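Local coordinates for inositol-3-phosphate synthase (Caenorhabditis elegans, PDB 1VKO), which belongs to a family of Rossmann-fold synthases and holds nicotinamide-adenine-dinucleotide, with a potassium ion and pyrophosphate also bound in the model, at residues A[79-84]-A[446-451]; A[229-234]-A[243-248]. All blocks are in the same frame, centred on the assembly; numbering follows the deposited sequence.

How the contacts relate
Contact 1 and contact 2 meet in one parallel sheet, where strands 77-82 and 242-247 lie side by side. Their centres are about 11 Å apart. Probable backbone hydrogen bonds join the strands, from Leu80 N to Ile244 O and from Val82 N to Leu246 O, both 2.8 Å. Near the end of the strands Val82 CG1 packs on Trp247 CZ3 at 3.7 Å. The two helices flank opposite faces of the sheet: Leu79 and Leu81 meet helix 440-458, while Leu80 faces helix 220-238. Both strands run towards nicotinamide-adenine-dinucleotide, and residues of both contacts, Val82, Gly83 and Thr248, belong to its pocket.

Contact 1: A[79-84]-A[446-451]; sequences LLLVGL and PLIYDL. With NAD (nicotinamide-adenine-dinucleotide), chain G.
Asp450 OD1 is hydrogen-bonded to both Ser119 OG and Thr121 OG1, and OD2 to Val120 N, on the helix whose Ile448 meets Leu79 and Leu81. The contact with the strand is apolar. Ile448 CG2 lies 3.9 Å from Leu79 CD2, and these two side chains cross at about a right angle. Ile448 CG2 is also 4.3 Å from Leu81 CD2, so one branch serves both leucines. With CG1 anti to the carbonyl carbon (chi1 -74°), CG2 is the branch left to meet them. Leu79 and Leu81 alternate with Leu80 along strand 77-82 and present one face of it to helix 440-458.

Strand 77-82 belongs to the parallel sheet of the Rossmann fold, and the turn after it is glycine-rich. Gly83 takes a positive phi of 84°, and, with no side chain in the way, Gly83 CA comes to 3.2 Å from NAD O4B. Val82 CG1, anti to the backbone N (chi1 -166°), is the branch that meets the adenine at NAD C2A, 3.5 Å away. The dinucleotide is also hydrogen-bonded to Asn87 N, at the start of helix 87-100. Next to Ile448, Tyr449 turns to that helix: its OH is hydrogen-bonded to Ala92 O, and its ring meets Tyr116 with the planes nearly perpendicular.

Contact 2: A[229-234]-A[243-248]; sequences ADIRKF and VIVLWT. With NAD (nicotinamide-adenine-dinucleotide), chain G.
This contact is the helix-to-strand half of a beta-alpha-beta crossover in the Rossmann fold. Helix 220-238 packs against strand 242-247, which follows it after a short turn. Ile231 carries the contact with two of its methyls. Ile231 CG2 lies 4.2 Å from Val243 CG1. Ile231 CD1 reaches farther along the strand and lies 4.3 Å from Val245 CG2. The side chain is extended at its second torsion (chi2 168°), which carries CD1 out towards Val245 while CG2 stays over Val243. The valines are two residues apart, on the same face of the strand. Phe234, one helical turn after Ile231, also points its CB towards the strand, but more loosely. All the residues that touch are buried.

Just past the end of the strand, Thr248 reaches the dinucleotide. Thr248 O is 3.3 Å from NAD C5D. Thr248 OG1 lies 3.9 Å from NAD C5D. Trp247 CH2 comes within 4.0 Å of NAD N6A, which sits obliquely to the indole ring.

Polar side chains tie the helix to its surroundings. Arg232 NE forms a salt bridge with Glu292 OE2, and Asp230 OD2 is hydrogen-bonded to Trp159 NE1. In the sheet, strand 242-247 runs between strands 77-82 and 295-298. Ile231 and Phe234 both rest on Leu80 of strand 77-82, while Val245 and Trp247 also touch helix 281-291.

Contact 1: A[79-84]-A[446-451]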
loop_
_atom_site.group_PDB
_atom_site.type_symbol
_atom_site.label_atom_id
_atom_site.label_comp_id
_atom_site.label_asym_id
_atom_site.label_seq_id
_atom_site.Cartn_x
_atom_site.Cartn_y
_atom_site.Cartn_z
ATOM N N LEU A 79 30.536 27.054 6.534
ATOM C CA LEU A 79 29.112 26.848 6.880
ATOM C C LEU A 79 28.944 26.587 8.361
ATOM O O LEU A 79 29.601 25.684 8.939
ATOM C CB LEU A 79 28.457 25.704 6.039
ATOM C CG LEU A 79 26.993 25.278 6.331
ATOM C CD1 LEU A 79 26.023 26.402 6.011
ATOM C CD2 LEU A 79 26.592 24.058 5.537
ATOM N N LEU A 80 28.045 27.369 8.960
ATOM C CA LEU A 80 27.751 27.258 10.372
ATOM C C LEU A 80 26.345 26.749 10.612
ATOM O O LEU A 80 25.352 27.430 10.271
ATOM C CB LEU A 80 27.887 28.625 11.067
ATOM C CG LEU A 80 29.245 29.282 11.186
ATOM C CD1 LEU A 80 29.085 30.804 11.291
ATOM C CD2 LEU A 80 29.972 28.717 12.378
ATOM N N LEU A 81 26.227 25.591 11.257
ATOM C CA LEU A 81 24.878 25.027 11.422
ATOM C C LEU A 81 24.398 25.218 12.812
ATOM O O LEU A 81 25.120 24.945 13.779
ATOM C CB LEU A 81 24.838 23.545 11.042
ATOM C CG LEU A 81 25.404 23.168 9.662
ATOM C CD1 LEU A 81 25.386 21.681 9.374
ATOM C CD2 LEU A 81 24.644 23.894 8.579
ATOM N N VAL A 82 23.176 25.681 12.930
ATOM C CA VAL A 82 22.523 25.665 14.230
ATOM C C VAL A 82 21.837 24.334 14.367
ATOM O O VAL A 82 21.083 23.899 13.470
ATOM C CB VAL A 82 21.562 26.829 14.415
ATOM C CG1 VAL A 82 21.184 26.957 15.883
ATOM C CG2 VAL A 82 22.210 28.123 13.893
ATOM N N GLY A 83 22.119 23.669 15.478
ATOM C CA GLY A 83 21.767 22.265 15.620
ATOM C C GLY A 83 22.864 21.407 14.993
ATOM O O GLY A 83 22.583 20.422 14.347
ATOM N N LEU A 84 24.123 21.780 15.175
ATOM C CA LEU A 84 25.256 21.054 14.555
ATOM C C LEU A 84 25.337 19.615 15.008
ATOM O O LEU A 84 25.828 18.761 14.264
ATOM C CB LEU A 84 26.594 21.742 14.843
ATOM C CG LEU A 84 27.900 21.057 14.385
ATOM C CD1 LEU A 84 28.046 21.078 12.853
ATOM C CD2 LEU A 84 29.164 21.680 15.010
ATOM N N PRO A 446 22.043 16.152 1.997
ATOM C CA PRO A 446 22.378 16.617 0.662
ATOM C C PRO A 446 21.737 17.987 0.366
ATOM O O PRO A 446 22.353 18.796 -0.351
ATOM C CB PRO A 446 21.793 15.535 -0.266
ATOM C CG PRO A 446 21.019 14.616 0.594
ATOM C CD PRO A 446 21.518 14.774 1.981
ATOM N N LEU A 447 20.548 18.252 0.939
ATOM C CA LEU A 447 19.823 19.507 0.711
ATOM C C LEU A 447 20.487 20.632 1.477
ATOM O O LEU A 447 20.430 21.799 1.095
ATOM C CB LEU A 447 18.355 19.388 1.138
ATOM C CG LEU A 447 17.258 18.885 0.186
ATOM C CD1 LEU A 447 17.631 17.630 -0.558
ATOM C CD2 LEU A 447 15.963 18.657 0.952
ATOM N N ILE A 448 21.110 20.288 2.584
ATOM C CA ILE A 448 21.888 21.259 3.277
ATOM C C ILE A 448 23.075 21.617 2.381
ATOM O O ILE A 448 23.406 22.792 2.266
ATOM C CB ILE A 448 22.350 20.747 4.628
ATOM C CG1 ILE A 448 21.171 20.730 5.619
ATOM C CG2 ILE A 448 23.498 21.653 5.147
ATOM C CD1 ILE A 448 21.432 19.945 6.864
ATOM N N TYR A 449 23.692 20.631 1.713
ATOM C CA TYR A 449 24.820 20.959 0.844
ATOM C C TYR A 449 24.325 21.797 -0.321
ATOM O O TYR A 449 24.981 22.739 -0.683
ATOM C CB TYR A 449 25.592 19.754 0.306
ATOM C CG TYR A 449 26.046 18.740 1.296
ATOM C CD1 TYR A 449 26.538 19.101 2.535
ATOM C CD2 TYR A 449 25.992 17.390 0.973
ATOM C CE1 TYR A 449 26.981 18.130 3.443
ATOM C CE2 TYR A 449 26.428 16.415 1.856
ATOM C CZ TYR A 449 26.916 16.793 3.072
ATOM O OH TYR A 449 27.268 15.818 3.951
ATOM N N ASP A 450 23.145 21.507 -0.871
ATOM C CA ASP A 450 22.676 22.289 -2.006
ATOM C C ASP A 450 22.343 23.725 -1.650
ATOM O O ASP A 450 22.628 24.654 -2.443
ATOM C CB ASP A 450 21.463 21.667 -2.666
ATOM C CG ASP A 450 21.744 20.290 -3.272
ATOM O OD1 ASP A 450 22.830 20.105 -3.879
ATOM O OD2 ASP A 450 20.909 19.344 -3.209
ATOM N N LEU A 451 21.705 23.933 -0.495
ATOM C CA LEU A 451 21.328 25.307 -0.111
ATOM C C LEU A 451 22.604 26.160 0.052
ATOM O O LEU A 451 22.731 27.256 -0.507
ATOM C CB LEU A 451 20.470 25.316 1.156
ATOM C CG LEU A 451 19.051 24.726 1.077
ATOM C CD1 LEU A 451 18.657 24.189 2.443
ATOM C CD2 LEU A 451 18.018 25.732 0.575
HETATM P PA NAD G . 17.525 16.648 15.586
HETATM O O1A NAD G . 16.861 16.664 16.879
HETATM O O2A NAD G . 18.265 15.382 15.452
HETATM O O5B NAD G . 18.440 17.942 15.510
HETATM C C5B NAD G . 18.163 19.051 16.311
HETATM C C4B NAD G . 19.449 19.434 17.019
HETATM O O4B NAD G . 19.419 20.820 17.272
HETATM C C3B NAD G . 19.596 18.754 18.350
HETATM O O3B NAD G . 20.989 18.512 18.466
HETATM C C2B NAD G . 19.268 19.793 19.384
HETATM O O2B NAD G . 20.265 19.631 20.391
HETATM C C1B NAD G . 19.564 21.089 18.636
HETATM N N9A NAD G . 18.897 22.351 19.048
HETATM C C8A NAD G . 17.631 22.573 19.496
HETATM N N7A NAD G . 17.501 23.892 19.764
HETATM C C5A NAD G . 18.651 24.542 19.507
HETATM C C6A NAD G . 19.075 25.876 19.641
HETATM N N6A NAD G . 18.306 26.851 20.154
HETATM N N1A NAD G . 20.365 26.192 19.303
HETATM C C2A NAD G . 21.231 25.228 18.876
HETATM N N3A NAD G . 20.812 23.939 18.796
HETATM C C4A NAD G . 19.545 23.577 19.088
HETATM O O3 NAD G . 16.483 16.867 14.364
HETATM P PN NAD G . 16.980 16.727 12.858
HETATM O O1N NAD G . 18.440 17.005 12.851
HETATM O O2N NAD G . 16.494 15.439 12.354
HETATM O O5D NAD G . 16.339 17.985 12.060
HETATM C C5D NAD G . 16.414 19.298 12.588
HETATM C C4D NAD G . 15.352 20.266 12.032
HETATM O O4D NAD G . 15.282 20.167 10.631
HETATM C C3D NAD G . 13.935 20.014 12.559
HETATM O O3D NAD G . 13.324 21.249 12.807
HETATM C C2D NAD G . 13.212 19.456 11.359
HETATM O O2D NAD G . 11.827 19.756 11.289
HETATM C C1D NAD G . 13.927 20.161 10.238
HETATM N N1N NAD G . 13.606 19.404 9.034
HETATM C C2N NAD G . 14.000 18.108 8.922
HETATM C C3N NAD G . 13.660 17.407 7.787
HETATM C C7N NAD G . 14.420 16.158 7.545
HETATM O O7N NAD G . 15.319 15.789 8.575
HETATM N N7N NAD G . 14.249 15.477 6.405
HETATM C C4N NAD G . 12.933 18.015 6.744
HETATM C C5N NAD G . 12.529 19.324 6.887
HETATM C C6N NAD G . 12.866 20.022 8.056
#

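Contact 2: A[229-234]-A[243-248]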
loop_
_atom_site.group_PDB
_atom_site.type_symbol
_atom_site.label_atom_id
_atom_site.label_comp_id
_atom_site.label_asym_id
_atom_site.label_seq_id
_atom_site.Cartn_x
_atom_site.Cartn_y
_atom_site.Cartn_z
ATOM N N ALA A 229 30.248 37.341 17.722
ATOM C CA ALA A 229 31.644 37.061 18.087
ATOM C C ALA A 229 32.064 35.726 17.519
ATOM O O ALA A 229 33.182 35.581 17.012
ATOM C CB ALA A 229 31.791 37.082 19.624
ATOM N N ASP A 230 31.123 34.770 17.538
ATOM C CA ASP A 230 31.345 33.390 17.069
ATOM C C ASP A 230 31.585 33.335 15.584
ATOM O O ASP A 230 32.424 32.575 15.099
ATOM C CB ASP A 230 30.187 32.469 17.466
ATOM C CG ASP A 230 30.232 32.040 18.940
ATOM O OD1 ASP A 230 31.321 32.080 19.592
ATOM O OD2 ASP A 230 29.223 31.601 19.529
ATOM N N ILE A 231 30.876 34.184 14.860
ATOM C CA ILE A 231 30.951 34.207 13.401
ATOM C C ILE A 231 32.244 34.828 12.905
ATOM O O ILE A 231 32.897 34.260 12.029
ATOM C CB ILE A 231 29.734 34.966 12.829
ATOM C CG1 ILE A 231 28.457 34.144 13.064
ATOM C CG2 ILE A 231 29.948 35.291 11.342
ATOM C CD1 ILE A 231 27.207 34.899 12.817
ATOM N N ARG A 232 32.607 35.988 13.467
ATOM C CA ARG A 232 33.804 36.708 13.044
ATOM C C ARG A 232 35.045 35.864 13.222
ATOM O O ARG A 232 35.924 35.884 12.374
ATOM C CB ARG A 232 34.011 37.977 13.852
ATOM C CG ARG A 232 32.984 39.035 13.676
ATOM C CD ARG A 232 33.430 40.355 14.269
ATOM N NE ARG A 232 32.405 40.955 15.135
ATOM C CZ ARG A 232 32.355 40.844 16.458
ATOM N NH1 ARG A 232 33.273 40.153 17.130
ATOM N NH2 ARG A 232 31.384 41.445 17.114
ATOM N N LYS A 233 35.115 35.142 14.334
ATOM C CA LYS A 233 36.290 34.334 14.649
ATOM C C LYS A 233 36.388 33.135 13.715
ATOM O O LYS A 233 37.473 32.720 13.344
ATOM C CB LYS A 233 36.254 33.895 16.115
ATOM C CG LYS A 233 37.200 32.750 16.463
ATOM C CD LYS A 233 37.094 32.407 17.934
ATOM C CE LYS A 233 37.492 30.970 18.181
ATOM N NZ LYS A 233 37.228 30.636 19.602
ATOM N N PHE A 234 35.240 32.584 13.337
ATOM C CA PHE A 234 35.194 31.485 12.405
ATOM C C PHE A 234 35.714 31.997 11.064
ATOM O O PHE A 234 36.549 31.358 10.435
ATOM C CB PHE A 234 33.732 30.980 12.309
ATOM C CG PHE A 234 33.531 29.828 11.372
ATOM C CD1 PHE A 234 34.081 28.585 11.637
ATOM C CD2 PHE A 234 32.773 29.988 10.216
ATOM C CE1 PHE A 234 33.880 27.513 10.747
ATOM C CE2 PHE A 234 32.562 28.936 9.340
ATOM C CZ PHE A 234 33.112 27.695 9.607
ATOM N N VAL A 243 30.537 33.217 4.226
ATOM C CA VAL A 243 30.073 32.576 5.453
ATOM C C VAL A 243 28.569 32.415 5.303
ATOM O O VAL A 243 27.870 33.391 5.002
ATOM C CB VAL A 243 30.378 33.441 6.710
ATOM C CG1 VAL A 243 29.817 32.812 7.950
ATOM C CG2 VAL A 243 31.860 33.615 6.874
ATOM N N ILE A 244 28.095 31.190 5.496
ATOM C CA ILE A 244 26.674 30.896 5.458
ATOM C C ILE A 244 26.305 30.290 6.804
ATOM O O ILE A 244 27.016 29.405 7.315
ATOM C CB ILE A 244 26.320 29.914 4.316
ATOM C CG1 ILE A 244 26.709 30.486 2.976
ATOM C CG2 ILE A 244 24.782 29.565 4.320
ATOM C CD1 ILE A 244 27.115 29.383 1.948
ATOM N N VAL A 245 25.217 30.805 7.381
ATOM C CA VAL A 245 24.641 30.263 8.581
ATOM C C VAL A 245 23.319 29.576 8.238
ATOM O O VAL A 245 22.494 30.104 7.469
ATOM C CB VAL A 245 24.387 31.349 9.604
ATOM C CG1 VAL A 245 23.422 30.812 10.758
ATOM C CG2 VAL A 245 25.717 31.865 10.129
ATOM N N LEU A 246 23.111 28.394 8.805
ATOM C CA LEU A 246 21.947 27.600 8.429
ATOM C C LEU A 246 21.341 26.919 9.641
ATOM O O LEU A 246 22.044 26.245 10.424
ATOM C CB LEU A 246 22.326 26.573 7.342
ATOM C CG LEU A 246 21.227 25.701 6.744
ATOM C CD1 LEU A 246 21.488 25.368 5.231
ATOM C CD2 LEU A 246 21.056 24.428 7.593
ATOM N N TRP A 247 20.031 27.110 9.789
ATOM C CA TRP A 247 19.281 26.544 10.875
ATOM C C TRP A 247 18.779 25.126 10.550
ATOM O O TRP A 247 17.914 24.911 9.661
ATOM C CB TRP A 247 18.092 27.457 11.205
ATOM C CG TRP A 247 17.297 26.947 12.361
ATOM C CD1 TRP A 247 16.395 25.911 12.353
ATOM C CD2 TRP A 247 17.351 27.421 13.711
ATOM N NE1 TRP A 247 15.889 25.717 13.616
ATOM C CE2 TRP A 247 16.456 26.625 14.473
ATOM C CE3 TRP A 247 18.079 28.438 14.369
ATOM C CZ2 TRP A 247 16.248 26.830 15.846
ATOM C CZ3 TRP A 247 17.911 28.603 15.731
ATOM C CH2 TRP A 247 16.976 27.817 16.454
ATOM N N THR A 248 19.291 24.178 11.312
ATOM C CA THR A 248 18.855 22.802 11.260
ATOM C C THR A 248 18.791 22.251 12.699
ATOM O O THR A 248 19.107 21.080 12.956
ATOM C CB THR A 248 19.771 21.936 10.331
ATOM O OG1 THR A 248 19.316 20.580 10.356
ATOM C CG2 THR A 248 21.254 21.835 10.832
HETATM P PA NAD G . 17.525 16.648 15.586
HETATM O O1A NAD G . 16.861 16.664 16.879
HETATM O O2A NAD G . 18.265 15.382 15.452
HETATM O O5B NAD G . 18.440 17.942 15.510
HETATM C C5B NAD G . 18.163 19.051 16.311
HETATM C C4B NAD G . 19.449 19.434 17.019
HETATM O O4B NAD G . 19.419 20.820 17.272
HETATM C C3B NAD G . 19.596 18.754 18.350
HETATM O O3B NAD G . 20.989 18.512 18.466
HETATM C C2B NAD G . 19.268 19.793 19.384
HETATM O O2B NAD G . 20.265 19.631 20.391
HETATM C C1B NAD G . 19.564 21.089 18.636
HETATM N N9A NAD G . 18.897 22.351 19.048
HETATM C C8A NAD G . 17.631 22.573 19.496
HETATM N N7A NAD G . 17.501 23.892 19.764
HETATM C C5A NAD G . 18.651 24.542 19.507
HETATM C C6A NAD G . 19.075 25.876 19.641
HETATM N N6A NAD G . 18.306 26.851 20.154
HETATM N N1A NAD G . 20.365 26.192 19.303
HETATM C C2A NAD G . 21.231 25.228 18.876
HETATM N N3A NAD G . 20.812 23.939 18.796
HETATM C C4A NAD G . 19.545 23.577 19.088
HETATM O O3 NAD G . 16.483 16.867 14.364
HETATM P PN NAD G . 16.980 16.727 12.858
HETATM O O1N NAD G . 18.440 17.005 12.851
HETATM O O2N NAD G . 16.494 15.439 12.354
HETATM O O5D NAD G . 16.339 17.985 12.060
HETATM C C5D NAD G . 16.414 19.298 12.588
HETATM C C4D NAD G . 15.352 20.266 12.032
HETATM O O4D NAD G . 15.282 20.167 10.631
HETATM C C3D NAD G . 13.935 20.014 12.559
HETATM O O3D NAD G . 13.324 21.249 12.807
HETATM C C2D NAD G . 13.212 19.456 11.359
HETATM O O2D NAD G . 11.827 19.756 11.289
HETATM C C1D NAD G . 13.927 20.161 10.238
HETATM N N1N NAD G . 13.606 19.404 9.034
HETATM C C2N NAD G . 14.000 18.108 8.922
HETATM C C3N NAD G . 13.660 17.407 7.787
HETATM C C7N NAD G . 14.420 16.158 7.545
HETATM O O7N NAD G . 15.319 15.789 8.575
HETATM N N7N NAD G . 14.249 15.477 6.405
HETATM C C4N NAD G . 12.933 18.015 6.744
HETATM C C5N NAD G . 12.529 19.324 6.887
HETATM C C6N NAD G . 12.866 20.022 8.056
#